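Local coordinates for protein afamin (Homo sapiens, PDB 6FAK) that carries hydrophobic molecules in body fluids, binding vitamin E and keeping lipidated Wnt proteins soluble and active, at residues A[343-346]-A[350-353]; A[353-358]-A[482-487]; A[217-222]-A[329-334]. All blocks are in the same frame, centred on the assembly; numbering follows the deposited sequence. Where two conformers were deposited one is given.

Contact 1 of 3, residues A[343-346]-A[350-353]; sequences DLSI and LRIV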
loop_
_atom_site.group_PDB
_atom_site.type_symbol
_atom_site.label_atom_id
_atom_site.label_comp_id
_atom_site.label_asym_id
_atom_site.label_seq_id
_atom_site.Cartn_x
_atom_site.Cartn_y
_atom_site.Cartn_z
ATOM N N ASP A 343 16.483 -0.772 14.479
ATOM C CA ASP A 343 15.302 -0.404 15.289
ATOM C C ASP A 343 14.496 0.818 14.799
ATOM O O ASP A 343 13.448 1.137 15.394
ATOM C CB ASP A 343 15.727 -0.166 16.748
ATOM C CG ASP A 343 16.874 0.862 16.902
ATOM O OD1 ASP A 343 17.876 0.907 16.101
ATOM O OD2 ASP A 343 16.790 1.606 17.903
ATOM N N LEU A 344 14.989 1.506 13.761
ATOM C CA LEU A 344 14.324 2.711 13.225
ATOM C C LEU A 344 13.444 2.382 12.040
ATOM O O LEU A 344 13.731 1.441 11.258
ATOM C CB LEU A 344 15.336 3.798 12.833
ATOM C CG LEU A 344 16.225 4.328 13.967
ATOM C CD1 LEU A 344 17.144 5.446 13.520
ATOM C CD2 LEU A 344 15.430 4.749 15.192
ATOM N N SER A 345 12.367 3.144 11.907
ATOM C CA SER A 345 11.503 3.054 10.742
ATOM C C SER A 345 12.171 3.658 9.503
ATOM O O SER A 345 13.073 4.440 9.602
ATOM C CB SER A 345 10.188 3.770 11.009
ATOM O OG SER A 345 10.331 5.170 10.991
ATOM N N ILE A 346 11.674 3.280 8.342
ATOM C CA ILE A 346 12.153 3.845 7.102
ATOM C C ILE A 346 11.906 5.357 7.039
ATOM O O ILE A 346 12.837 6.075 6.715
ATOM C CB ILE A 346 11.633 3.079 5.856
ATOM C CG1 ILE A 346 11.949 1.564 5.936
ATOM C CG2 ILE A 346 12.226 3.652 4.587
ATOM C CD1 ILE A 346 13.410 1.188 6.140
ATOM N N LEU A 350 14.803 8.407 6.771
ATOM C CA LEU A 350 14.790 9.457 5.761
ATOM C C LEU A 350 14.696 10.847 6.357
ATOM O O LEU A 350 15.261 11.758 5.789
ATOM C CB LEU A 350 13.647 9.248 4.756
ATOM C CG LEU A 350 13.732 7.854 4.107
ATOM C CD1 LEU A 350 12.485 7.653 3.248
ATOM C CD2 LEU A 350 14.993 7.669 3.315
ATOM N N ARG A 351 13.977 11.028 7.489
ATOM C CA ARG A 351 14.011 12.281 8.195
ATOM C C ARG A 351 15.460 12.640 8.665
ATOM O O ARG A 351 15.900 13.784 8.515
ATOM C CB ARG A 351 13.012 12.307 9.382
ATOM C CG ARG A 351 11.554 12.342 8.916
ATOM C CD ARG A 351 10.648 12.555 10.102
ATOM N NE ARG A 351 10.478 11.347 10.890
ATOM C CZ ARG A 351 9.549 10.410 10.739
ATOM N NH1 ARG A 351 8.715 10.435 9.716
ATOM N NH2 ARG A 351 9.486 9.408 11.593
ATOM N N ILE A 352 16.151 11.642 9.196
ATOM C CA ILE A 352 17.530 11.786 9.629
ATOM C C ILE A 352 18.452 12.187 8.465
ATOM O O ILE A 352 19.301 13.087 8.615
ATOM C CB ILE A 352 18.007 10.522 10.427
ATOM C CG1 ILE A 352 17.279 10.553 11.778
ATOM C CG2 ILE A 352 19.534 10.498 10.611
ATOM C CD1 ILE A 352 17.333 9.260 12.530
ATOM N N VAL A 353 18.253 11.577 7.306
ATOM C CA VAL A 353 19.055 11.931 6.140
ATOM C C VAL A 353 18.824 13.405 5.778
ATOM O O VAL A 353 19.801 14.145 5.523
ATOM C CB VAL A 353 18.800 11.015 4.932
ATOM C CG1 VAL A 353 19.586 11.510 3.725
ATOM C CG2 VAL A 353 19.175 9.551 5.222
#
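Ile346 and Leu350 stand one helical turn apart, joined by a backbone hydrogen bond of the helix they share. Leu350 N donates to Ile346 O at 3.1 Å. The same oxygen is also crowded by carbon, since Leu350 CG comes to 3.3 Å from Ile346 O. Leucine's first torsion explains this: CG is anti to the carbonyl carbon and beside the backbone N (chi1 -56°), swung back toward the preceding turn. This is the close-fitting part of the contact.

The branched ends of this pair are looser. Ile346 CG2 and Leu350 CD1 are 4.2 Å apart on a partly exposed flank, where both side chains lie near bound ethylene-glycol oligomers, probably from the crystallisation liquor, though such molecules often mark pockets; Ile346 and Leu350 both line the site of one of them. On the buried flank, Leu344 CD1 meets Ile352 CD1 at 3.9 Å, the two side chains crossing at about a right angle with methyl against methyl.

The contact also has a polar part. Ser345 occupies the N-cap position, its OG taking the backbone N of Glu348, and it also bonds to the Asp451 carboxylate. The guanidinium of Arg351 stays 4.4 Å from this hydroxyl, measured NH2 to OG, and forms salt bridges to Glu348 and Asp451 instead. Ser345 and Arg351 thus share the Asp451 carboxylate, and Glu348 meets the serine through its backbone N and the arginine through its side chain.

The contact lies where the loop after helix 326-339 runs into helix 346-363. Tyr337 of the first and Thr384 of helix 376-417 cover Leu344 and Ile352, helix 216-225 packs on Ile346 and Leu350, and helix 446-462 of the third albumin domain approaches Leu344 and Ser345.

Contact 2 of 3, residues A[353-358]-A[482-487]; sequences VQIYKD and FAFRRP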
loop_
_atom_site.group_PDB
_atom_site.type_symbol
_atom_site.label_atom_id
_atom_site.label_comp_id
_atom_site.label_asym_id
_atom_site.label_seq_id
_atom_site.Cartn_x
_atom_site.Cartn_y
_atom_site.Cartn_z
ATOM N N VAL A 353 18.253 11.577 7.306
ATOM C CA VAL A 353 19.055 11.931 6.140
ATOM C C VAL A 353 18.824 13.405 5.778
ATOM O O VAL A 353 19.801 14.145 5.523
ATOM C CB VAL A 353 18.800 11.015 4.932
ATOM C CG1 VAL A 353 19.586 11.510 3.725
ATOM C CG2 VAL A 353 19.175 9.551 5.222
ATOM N N GLN A 354 17.565 13.847 5.782
ATOM C CA GLN A 354 17.260 15.235 5.459
ATOM C C GLN A 354 17.836 16.226 6.451
ATOM O O GLN A 354 18.336 17.309 6.071
ATOM C CB GLN A 354 15.741 15.433 5.383
ATOM C CG GLN A 354 15.317 16.822 4.949
ATOM C CD GLN A 354 15.779 17.108 3.525
ATOM O OE1 GLN A 354 15.496 16.315 2.612
ATOM N NE2 GLN A 354 16.536 18.193 3.338
ATOM N N ILE A 355 17.685 15.907 7.725
ATOM C CA ILE A 355 18.277 16.724 8.792
ATOM C C ILE A 355 19.792 16.838 8.632
ATOM O O ILE A 355 20.334 17.913 8.814
ATOM C CB ILE A 355 17.892 16.204 10.152
ATOM C CG1 ILE A 355 16.424 16.578 10.374
ATOM C CG2 ILE A 355 18.742 16.798 11.274
ATOM C CD1 ILE A 355 15.809 15.790 11.488
ATOM N N TYR A 356 20.442 15.722 8.320
ATOM C CA TYR A 356 21.900 15.725 8.086
ATOM C C TYR A 356 22.233 16.637 6.896
ATOM O O TYR A 356 23.169 17.448 6.961
ATOM C CB TYR A 356 22.422 14.288 7.905
ATOM C CG TYR A 356 23.925 14.168 7.812
ATOM C CD1 TYR A 356 24.738 14.712 8.798
ATOM C CD2 TYR A 356 24.522 13.548 6.736
ATOM C CE1 TYR A 356 26.115 14.614 8.754
ATOM C CE2 TYR A 356 25.921 13.427 6.680
ATOM C CZ TYR A 356 26.705 14.000 7.689
ATOM O OH TYR A 356 28.108 13.957 7.619
ATOM N N LYS A 357 21.504 16.487 5.800
ATOM C CA LYS A 357 21.679 17.344 4.640
ATOM C C LYS A 357 21.487 18.858 4.921
ATOM O O LYS A 357 22.344 19.673 4.544
ATOM C CB LYS A 357 20.739 16.892 3.533
ATOM C CG LYS A 357 20.749 17.729 2.280
ATOM C CD LYS A 357 19.806 17.064 1.250
ATOM C CE LYS A 357 19.823 17.821 -0.072
ATOM N NZ LYS A 357 18.837 17.225 -1.020
ATOM N N ASP A 358 20.418 19.208 5.628
ATOM C CA ASP A 358 20.182 20.602 6.083
ATOM C C ASP A 358 21.266 21.103 7.048
ATOM O O ASP A 358 21.724 22.248 6.931
ATOM C CB ASP A 358 18.790 20.762 6.733
ATOM C CG ASP A 358 17.665 20.388 5.778
ATOM O OD1 ASP A 358 17.918 20.337 4.532
ATOM O OD2 ASP A 358 16.542 20.086 6.271
ATOM N N PHE A 482 8.271 13.956 1.581
ATOM C CA PHE A 482 7.924 12.593 1.814
ATOM C C PHE A 482 8.177 12.121 3.238
ATOM O O PHE A 482 7.303 11.574 3.892
ATOM C CB PHE A 482 8.701 11.771 0.773
ATOM C CG PHE A 482 8.431 10.339 0.844
ATOM C CD1 PHE A 482 7.213 9.830 0.418
ATOM C CD2 PHE A 482 9.364 9.491 1.402
ATOM C CE1 PHE A 482 6.939 8.478 0.508
ATOM C CE2 PHE A 482 9.098 8.143 1.503
ATOM C CZ PHE A 482 7.878 7.626 1.054
ATOM N N ALA A 483 9.395 12.340 3.721
ATOM C CA ALA A 483 9.780 11.877 5.042
ATOM C C ALA A 483 8.996 12.523 6.196
ATOM O O ALA A 483 8.756 11.903 7.189
ATOM C CB ALA A 483 11.281 12.083 5.246
ATOM N N PHE A 484 8.604 13.774 6.033
ATOM C CA PHE A 484 7.874 14.555 7.044
ATOM C C PHE A 484 6.353 14.617 6.788
ATOM O O PHE A 484 5.646 15.379 7.447
ATOM C CB PHE A 484 8.445 15.975 7.119
ATOM C CG PHE A 484 9.814 16.012 7.758
ATOM C CD1 PHE A 484 10.942 15.883 6.987
ATOM C CD2 PHE A 484 9.943 16.067 9.139
ATOM C CE1 PHE A 484 12.213 15.868 7.573
ATOM C CE2 PHE A 484 11.212 16.039 9.723
ATOM C CZ PHE A 484 12.348 15.950 8.926
ATOM N N ARG A 485 5.868 13.776 5.896
ATOM C CA ARG A 485 4.429 13.718 5.614
ATOM C C ARG A 485 3.543 13.344 6.843
ATOM O O ARG A 485 2.527 13.977 7.082
ATOM C CB ARG A 485 4.204 12.757 4.431
ATOM C CG ARG A 485 2.756 12.631 4.030
ATOM C CD ARG A 485 2.671 12.348 2.536
ATOM N NE ARG A 485 3.215 11.049 2.218
ATOM C CZ ARG A 485 3.327 10.522 0.993
ATOM N NH1 ARG A 485 2.973 11.231 -0.095
ATOM N NH2 ARG A 485 3.790 9.307 0.871
ATOM N N ARG A 486 3.919 12.314 7.602
ATOM C CA ARG A 486 3.144 11.925 8.779
ATOM C C ARG A 486 3.134 13.058 9.849
ATOM O O ARG A 486 2.066 13.484 10.269
ATOM C CB ARG A 486 3.561 10.554 9.329
ATOM C CG ARG A 486 2.547 9.906 10.293
ATOM C CD ARG A 486 3.116 8.641 10.951
ATOM N NE ARG A 486 2.349 8.281 12.140
ATOM C CZ ARG A 486 2.794 7.718 13.264
ATOM N NH1 ARG A 486 4.060 7.355 13.393
ATOM N NH2 ARG A 486 1.948 7.459 14.239
ATOM N N PRO A 487 4.302 13.570 10.255
ATOM C CA PRO A 487 4.288 14.788 11.113
ATOM C C PRO A 487 3.445 15.981 10.597
ATOM O O PRO A 487 2.800 16.643 11.397
ATOM C CB PRO A 487 5.759 15.174 11.219
ATOM C CG PRO A 487 6.515 13.905 10.953
ATOM C CD PRO A 487 5.675 13.033 10.067
#
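Gln354 lays its aliphatic stem against the rim of the Phe484 ring before turning its amide elsewhere, a compact example of one side chain serving two kinds of neighbour. Its CB is already in contact, 4.2 Å from Phe484 CE1. CG follows at an equal 4.2 Å from Phe484 CE1, reaching the ring at its edge, near the ring plane, so the approach is not stacking on a face. CG is anti to the backbone N (chi1 -176°), and the chain then bends at chi2. Beyond the bend the amide plane stands 60° from that of the ring. The tip turns along its own helix: in the conformer described here, one of two deposited, Gln354 NE2 donates to Asp358 OD1 at 2.8 Å. Asp358 OD1 lies close to the plane of the amide, while the nitrogen meets the syn side of OD1 well out of the carboxylate plane, and the N-H...O angle is a bent 139°.

Next to this stem, Ile355 extends CD1 to the same rim, 4.3 Å from Phe484 CZ. Phe484 itself sits at the N-cap position of helix 485-490, within a type I turn running from Phe482 to Arg485, and its ring also rests on Arg351. The ring thus reaches from the third albumin domain to a helix of the second.

Chemically this is a light, apolar touch near the surface, made by methylene and methyl groups on an aromatic edge. In this conformer Gln354 NE2 is used within its own helix, 346-363, which implies that the touch between these two segments is apolar and weakly directional, the directional bond nearby coming from Arg351 to the Ala483 carbonyl.

Contact 3 of 3, residues A[217-222]-A[329-334]; sequences IYIAIL and FFAKFT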
loop_
_atom_site.group_PDB
_atom_site.type_symbol
_atom_site.label_atom_id
_atom_site.label_comp_id
_atom_site.label_asym_id
_atom_site.label_seq_id
_atom_site.Cartn_x
_atom_site.Cartn_y
_atom_site.Cartn_z
ATOM N N ILE A 217 14.802 5.357 -0.256
ATOM C CA ILE A 217 13.980 4.342 0.371
ATOM C C ILE A 217 14.622 2.964 0.241
ATOM O O ILE A 217 14.644 2.238 1.198
ATOM C CB ILE A 217 12.542 4.265 -0.230
ATOM C CG1 ILE A 217 11.771 5.522 0.091
ATOM C CG2 ILE A 217 11.770 3.037 0.302
ATOM C CD1 ILE A 217 10.419 5.554 -0.598
ATOM N N TYR A 218 15.115 2.612 -0.949
ATOM C CA TYR A 218 15.659 1.289 -1.197
ATOM C C TYR A 218 17.017 1.145 -0.517
ATOM O O TYR A 218 17.395 0.056 -0.049
ATOM C CB TYR A 218 15.754 0.942 -2.719
ATOM C CG TYR A 218 14.677 1.507 -3.659
ATOM C CD1 TYR A 218 13.311 1.333 -3.386
ATOM C CD2 TYR A 218 15.027 2.143 -4.860
ATOM C CE1 TYR A 218 12.333 1.859 -4.251
ATOM C CE2 TYR A 218 14.065 2.624 -5.747
ATOM C CZ TYR A 218 12.710 2.502 -5.437
ATOM O OH TYR A 218 11.758 3.043 -6.296
ATOM N N ILE A 219 17.792 2.223 -0.473
ATOM C CA ILE A 219 19.072 2.166 0.248
ATOM C C ILE A 219 18.779 1.871 1.697
ATOM O O ILE A 219 19.428 0.998 2.318
ATOM C CB ILE A 219 19.909 3.466 0.131
ATOM C CG1 ILE A 219 20.383 3.715 -1.311
ATOM C CG2 ILE A 219 21.126 3.390 1.079
ATOM C CD1 ILE A 219 20.778 5.162 -1.596
ATOM N N ALA A 220 17.802 2.587 2.259
ATOM C CA ALA A 220 17.519 2.405 3.687
ATOM C C ALA A 220 17.028 0.991 3.989
ATOM O O ALA A 220 17.528 0.400 4.894
ATOM C CB ALA A 220 16.545 3.443 4.222
ATOM N N ILE A 221 16.077 0.454 3.199
ATOM C CA ILE A 221 15.500 -0.877 3.438
ATOM C C ILE A 221 16.532 -1.987 3.224
ATOM O O ILE A 221 16.642 -2.925 4.045
ATOM C CB ILE A 221 14.298 -1.171 2.503
ATOM C CG1 ILE A 221 13.089 -0.308 2.880
ATOM C CG2 ILE A 221 13.872 -2.657 2.571
ATOM C CD1 ILE A 221 12.015 -0.272 1.794
ATOM N N LEU A 222 17.237 -1.931 2.089
ATOM C CA LEU A 222 18.260 -2.967 1.799
ATOM C C LEU A 222 19.447 -2.989 2.802
ATOM O O LEU A 222 20.022 -4.059 3.133
ATOM C CB LEU A 222 18.702 -2.836 0.357
ATOM C CG LEU A 222 17.624 -3.029 -0.731
ATOM C CD1 LEU A 222 18.125 -2.674 -2.104
ATOM C CD2 LEU A 222 17.168 -4.493 -0.722
ATOM N N PHE A 329 27.608 10.761 -1.474
ATOM C CA PHE A 329 27.956 11.010 -0.084
ATOM C C PHE A 329 26.723 10.718 0.840
ATOM O O PHE A 329 26.836 10.065 1.864
ATOM C CB PHE A 329 28.369 12.487 0.067
ATOM C CG PHE A 329 28.540 12.925 1.487
ATOM C CD1 PHE A 329 29.699 12.631 2.163
ATOM C CD2 PHE A 329 27.552 13.611 2.130
ATOM C CE1 PHE A 329 29.849 12.971 3.499
ATOM C CE2 PHE A 329 27.690 13.964 3.474
ATOM C CZ PHE A 329 28.843 13.634 4.139
ATOM N N PHE A 330 25.566 11.292 0.488
ATOM C CA PHE A 330 24.315 10.995 1.247
ATOM C C PHE A 330 23.806 9.538 1.137
ATOM O O PHE A 330 23.218 9.005 2.096
ATOM C CB PHE A 330 23.211 12.047 0.965
ATOM C CG PHE A 330 23.553 13.427 1.486
ATOM C CD1 PHE A 330 23.711 13.648 2.837
ATOM C CD2 PHE A 330 23.728 14.505 0.615
ATOM C CE1 PHE A 330 24.078 14.911 3.313
ATOM C CE2 PHE A 330 24.076 15.750 1.068
ATOM C CZ PHE A 330 24.275 15.956 2.424
ATOM N N ALA A 331 23.994 8.917 -0.012
ATOM C CA ALA A 331 23.745 7.464 -0.124
ATOM C C ALA A 331 24.592 6.641 0.848
ATOM O O ALA A 331 24.084 5.726 1.503
ATOM C CB ALA A 331 23.965 6.973 -1.566
ATOM N N LYS A 332 25.892 6.972 0.938
ATOM C CA LYS A 332 26.768 6.313 1.881
ATOM C C LYS A 332 26.360 6.573 3.348
ATOM O O LYS A 332 26.405 5.664 4.186
ATOM C CB LYS A 332 28.225 6.715 1.683
ATOM C CG LYS A 332 29.160 5.706 2.334
ATOM C CD LYS A 332 30.599 5.885 1.931
ATOM C CE LYS A 332 31.426 4.609 2.230
ATOM N NZ LYS A 332 31.025 3.833 3.442
ATOM N N PHE A 333 25.998 7.805 3.665
ATOM C CA PHE A 333 25.451 8.110 4.996
ATOM C C PHE A 333 24.196 7.261 5.291
ATOM O O PHE A 333 24.096 6.637 6.340
ATOM C CB PHE A 333 25.111 9.598 5.156
ATOM C CG PHE A 333 24.418 9.884 6.456
ATOM C CD1 PHE A 333 25.136 9.915 7.643
ATOM C CD2 PHE A 333 23.014 10.040 6.494
ATOM C CE1 PHE A 333 24.479 10.140 8.848
ATOM C CE2 PHE A 333 22.362 10.282 7.682
ATOM C CZ PHE A 333 23.076 10.328 8.865
ATOM N N THR A 334 23.305 7.175 4.316
ATOM C CA THR A 334 22.064 6.465 4.488
ATOM C C THR A 334 22.371 4.946 4.744
ATOM O O THR A 334 21.852 4.345 5.674
ATOM C CB THR A 334 21.127 6.668 3.281
ATOM O OG1 THR A 334 20.895 8.073 3.010
ATOM C CG2 THR A 334 19.820 5.918 3.533
#
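Ile219 of helix 217-222 fits against Thr334 and Ala331 of helix 329-334, and these three residues bury most of the surface between the two segments. The isoleucine divides its work between two branches. Its longer arm ends in CD1, 3.7 Å from Ala331 CB, so the terminal methyl rests on the small alanine. Its shorter arm, CG2, meets the methyl of the threonine, with 3.8 Å between Ile219 CG2 and Thr334 CG2, and comes equally close to the backbone oxygen of Ala331. The Ile219 and Thr334 side chains cross at about a right angle.

Thr334 turns its two branches to different tasks. CG2 is anti to the backbone N, with OG1 beside that N (chi1 -55°), and this directs the methyl across to the neighbouring helix. There it also touches Ala220, at 4.2 Å between Thr334 CG2 and Ala220 CB. The hydroxyl is occupied at home: OG1 donates to Phe330 O at 2.7 Å, tilted 32° from the carbonyl plane. Phe330 O receives the amide Thr334 N as well, from the opposite face of that plane, and so holds two donors.

The axes of the two short segments approach to 9.6 Å, an ordinary packing distance, and cross at -29°. Helix 216-225 belongs to the region that forms the binding pocket for hydrophobic ligands, and Val353 of helix 346-363 also packs against Thr334.

Because the threonine hydroxyl is bonded within its own helix, the group it offers across the interface is a methyl. A nominally polar residue thus behaves as an apolar one, and this buried contact rests on van der Waals packing of methyl groups.

Contacts 1 and 3 are buried and lie wholly in the second albumin domain, whereas contact 2 lies near the surface and reaches into the third. Contacts 1 and 2 both use helix 346-363 and share Val353. Contact 3 holds the preceding helix, 326-339, and meets contact 2 also where Phe482 packs on Ile217 and contact 1 where Ile346 packs on Ile221. Contact 1 also touches contact 2 through Leu350, which packs on Ala483. Their chemistry follows their place: the helix start of contact 1 mixes methyl packing with a backbone bond and flanking charges, contact 3 meets across the helices mainly through methyl groups, and the domain boundary of contact 2 relies on an aromatic edge.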